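Local structure of tailspike protein (6E1R) at residues P517-S522 against A531-S536. The protein probably serves as the host-recognition spike of an Acinetobacter phage, a trimeric hydrolase that would cleave the bacterial surface polysaccharide. Residues are numbered along the deposited sequence; the frame is centred on the assembly and turned at random.
Sequences PSFTWS and ATAVGS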
ATOM      1  N   PRO A 517     -28.445   1.406  50.758  1.00 41.89           N
ATOM      2  CA  PRO A 517     -28.790   2.265  49.603  1.00 40.32           C
ATOM      3  C   PRO A 517     -30.281   2.239  49.283  1.00 38.64           C
ATOM      4  O   PRO A 517     -30.731   1.761  48.235  1.00 36.28           O
ATOM      5  CB  PRO A 517     -27.935   1.663  48.485  1.00 44.39           C
ATOM      6  CG  PRO A 517     -27.857   0.214  48.835  1.00 42.51           C
ATOM      7  CD  PRO A 517     -27.812   0.144  50.340  1.00 43.55           C
ATOM      8  N   SER A 518     -31.077   2.778  50.202  1.00 45.28           N
ATOM      9  CA  SER A 518     -32.532   2.744  50.110  1.00 43.56           C
ATOM     10  C   SER A 518     -33.043   4.116  49.687  1.00 41.37           C
ATOM     11  O   SER A 518     -32.827   5.107  50.395  1.00 40.28           O
ATOM     12  CB  SER A 518     -33.144   2.329  51.445  1.00 44.45           C
ATOM     13  OG  SER A 518     -32.519   1.159  51.943  1.00 46.59           O
ATOM     14  N   PHE A 519     -33.726   4.174  48.544  1.00 36.91           N
ATOM     15  CA  PHE A 519     -34.153   5.452  47.993  1.00 37.39           C
ATOM     16  C   PHE A 519     -35.497   5.303  47.296  1.00 34.73           C
ATOM     17  O   PHE A 519     -35.816   4.248  46.738  1.00 31.25           O
ATOM     18  CB  PHE A 519     -33.114   6.014  47.015  1.00 35.27           C
ATOM     19  CG  PHE A 519     -31.730   6.097  47.589  1.00 32.44           C
ATOM     20  CD1 PHE A 519     -31.377   7.137  48.431  1.00 29.88           C
ATOM     21  CD2 PHE A 519     -30.787   5.126  47.298  1.00 32.00           C
ATOM     22  CE1 PHE A 519     -30.107   7.211  48.968  1.00 32.47           C
ATOM     23  CE2 PHE A 519     -29.516   5.196  47.829  1.00 34.62           C
ATOM     24  CZ  PHE A 519     -29.175   6.240  48.665  1.00 33.66           C
ATOM     25  N   THR A 520     -36.281   6.378  47.335  1.00 33.43           N
ATOM     26  CA  THR A 520     -37.495   6.519  46.545  1.00 32.71           C
ATOM     27  C   THR A 520     -37.229   7.504  45.413  1.00 36.40           C
ATOM     28  O   THR A 520     -36.554   8.519  45.610  1.00 40.67           O
ATOM     29  CB  THR A 520     -38.664   7.004  47.410  1.00 33.82           C
ATOM     30  OG1 THR A 520     -38.895   6.066  48.468  1.00 31.22           O
ATOM     31  CG2 THR A 520     -39.932   7.141  46.580  1.00 37.09           C
ATOM     32  N   TRP A 521     -37.764   7.205  44.233  1.00 38.69           N
ATOM     33  CA  TRP A 521     -37.377   7.883  43.005  1.00 37.42           C
ATOM     34  C   TRP A 521     -38.487   8.787  42.487  1.00 34.62           C
ATOM     35  O   TRP A 521     -39.669   8.431  42.529  1.00 40.27           O
ATOM     36  CB  TRP A 521     -36.987   6.860  41.938  1.00 39.50           C
ATOM     37  CG  TRP A 521     -35.859   6.001  42.391  1.00 45.03           C
ATOM     38  CD1 TRP A 521     -35.946   4.789  43.014  1.00 47.30           C
ATOM     39  CD2 TRP A 521     -34.463   6.301  42.290  1.00 42.54           C
ATOM     40  NE1 TRP A 521     -34.689   4.311  43.295  1.00 45.86           N
ATOM     41  CE2 TRP A 521     -33.762   5.221  42.859  1.00 43.88           C
ATOM     42  CE3 TRP A 521     -33.740   7.376  41.766  1.00 44.23           C
ATOM     43  CZ2 TRP A 521     -32.371   5.186  42.920  1.00 43.76           C
ATOM     44  CZ3 TRP A 521     -32.360   7.338  41.826  1.00 44.21           C
ATOM     45  CH2 TRP A 521     -31.690   6.254  42.400  1.00 43.96           C
ATOM     46  N   SER A 522     -38.088   9.961  42.001  1.00 37.58           N
ATOM     47  CA  SER A 522     -39.010  10.943  41.453  1.00 36.65           C
ATOM     48  C   SER A 522     -38.307  11.693  40.331  1.00 37.37           C
ATOM     49  O   SER A 522     -37.116  11.497  40.072  1.00 37.24           O
ATOM     50  CB  SER A 522     -39.498  11.918  42.529  1.00 37.57           C
ATOM     51  OG  SER A 522     -38.414  12.649  43.077  1.00 35.43           O
ATOM     52  N   ALA A 531     -33.281  11.029  43.867  1.00 39.16           N
ATOM     53  CA  ALA A 531     -33.336   9.963  44.857  1.00 40.91           C
ATOM     54  C   ALA A 531     -33.526  10.573  46.238  1.00 47.11           C
ATOM     55  O   ALA A 531     -32.806  11.506  46.611  1.00 52.66           O
ATOM     56  CB  ALA A 531     -32.062   9.115  44.824  1.00 42.13           C
ATOM     57  N   THR A 532     -34.489  10.048  46.990  1.00 43.17           N
ATOM     58  CA  THR A 532     -34.781  10.510  48.340  1.00 42.47           C
ATOM     59  C   THR A 532     -34.489   9.392  49.330  1.00 41.82           C
ATOM     60  O   THR A 532     -34.998   8.277  49.178  1.00 43.31           O
ATOM     61  CB  THR A 532     -36.239  10.960  48.466  1.00 39.75           C
ATOM     62  OG1 THR A 532     -36.507  11.981  47.498  1.00 37.26           O
ATOM     63  CG2 THR A 532     -36.509  11.506  49.860  1.00 34.54           C
ATOM     64  N   ALA A 533     -33.679   9.695  50.344  1.00 40.32           N
ATOM     65  CA  ALA A 533     -33.276   8.682  51.311  1.00 41.04           C
ATOM     66  C   ALA A 533     -34.483   8.148  52.074  1.00 44.86           C
ATOM     67  O   ALA A 533     -35.407   8.893  52.414  1.00 45.08           O
ATOM     68  CB  ALA A 533     -32.250   9.260  52.285  1.00 40.21           C
ATOM     69  N   VAL A 534     -34.468   6.845  52.345  1.00 40.68           N
ATOM     70  CA  VAL A 534     -35.574   6.149  52.991  1.00 37.33           C
ATOM     71  C   VAL A 534     -35.112   5.653  54.353  1.00 38.15           C
ATOM     72  O   VAL A 534     -34.032   5.063  54.474  1.00 43.84           O
ATOM     73  CB  VAL A 534     -36.082   4.985  52.123  1.00 37.29           C
ATOM     74  CG1 VAL A 534     -37.134   4.179  52.866  1.00 27.97           C
ATOM     75  CG2 VAL A 534     -36.637   5.512  50.810  1.00 41.96           C
ATOM     76  N   GLY A 535     -35.932   5.885  55.373  1.00 42.92           N
ATOM     77  CA  GLY A 535     -35.628   5.354  56.693  1.00 39.27           C
ATOM     78  C   GLY A 535     -34.427   6.043  57.305  1.00 37.93           C
ATOM     79  O   GLY A 535     -34.363   7.275  57.389  1.00 37.05           O
ATOM     80  N   SER A 536     -33.456   5.242  57.739  1.00 40.34           N
ATOM     81  CA  SER A 536     -32.256   5.750  58.386  1.00 41.96           C
ATOM     82  C   SER A 536     -31.126   6.026  57.406  1.00 44.21           C
ATOM     83  O   SER A 536     -30.030   6.395  57.839  1.00 47.32           O
ATOM     84  CB  SER A 536     -31.775   4.762  59.455  1.00 46.19           C
ATOM     85  OG  SER A 536     -32.803   4.480  60.389  1.00 52.08           O
TER
HETATM   86  O   HOH W   1     -37.562  10.881  45.067  1.00 30.95           O
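With CG of Trp-521 beside its backbone N (chi1 -59°) and the indole turned about CB-CG until its plane stands across the CA-CB bond (chi2 93°), the six-membered ring presents a face to Ala-531. CB of Ala-531 stands over that face, 3.9 Å from the ring centroid, a CH-pi contact. CB of Phe-519 lies over the indole too, nearer its rim, and meets CB of Ala-531 at 3.9 Å. The phenyl ring leans towards Ala-533, where its CD1 approaches CA, while O of Thr-532 sits at the ring edge. Backbone bonds run in both directions between Thr-520 and Thr-532, each N to the other's O at 2.9 Å. Beyond them, N of Val-534 donates to O of Ser-518 at 3.1 Å, from above the carbonyl plane and less straight (141° at the hydrogen). On the face carrying Thr-520 and Thr-532, CG2 of Val-534, from the loop just past the strand, reaches OG1 of Thr-520 at 3.3 Å, the two side chains crossing at about a right angle. A water donates to O of Thr-520 and also hydrogen-bonds OG of Ser-522 and OG1 of Thr-532; Ser-448 is a further partner of that threonine hydroxyl. Phe-519 and Trp-521 face the sheet containing strands 465-474, 484-494 and 539-548, with Met-543 touching both and Tyr-487 edge-to-face with the indole. The pairing is that of an antiparallel beta hairpin, here at one edge of a two-sheet beta-sandwich forming the C-terminal domain beyond the parallel beta-helix of the tailspike.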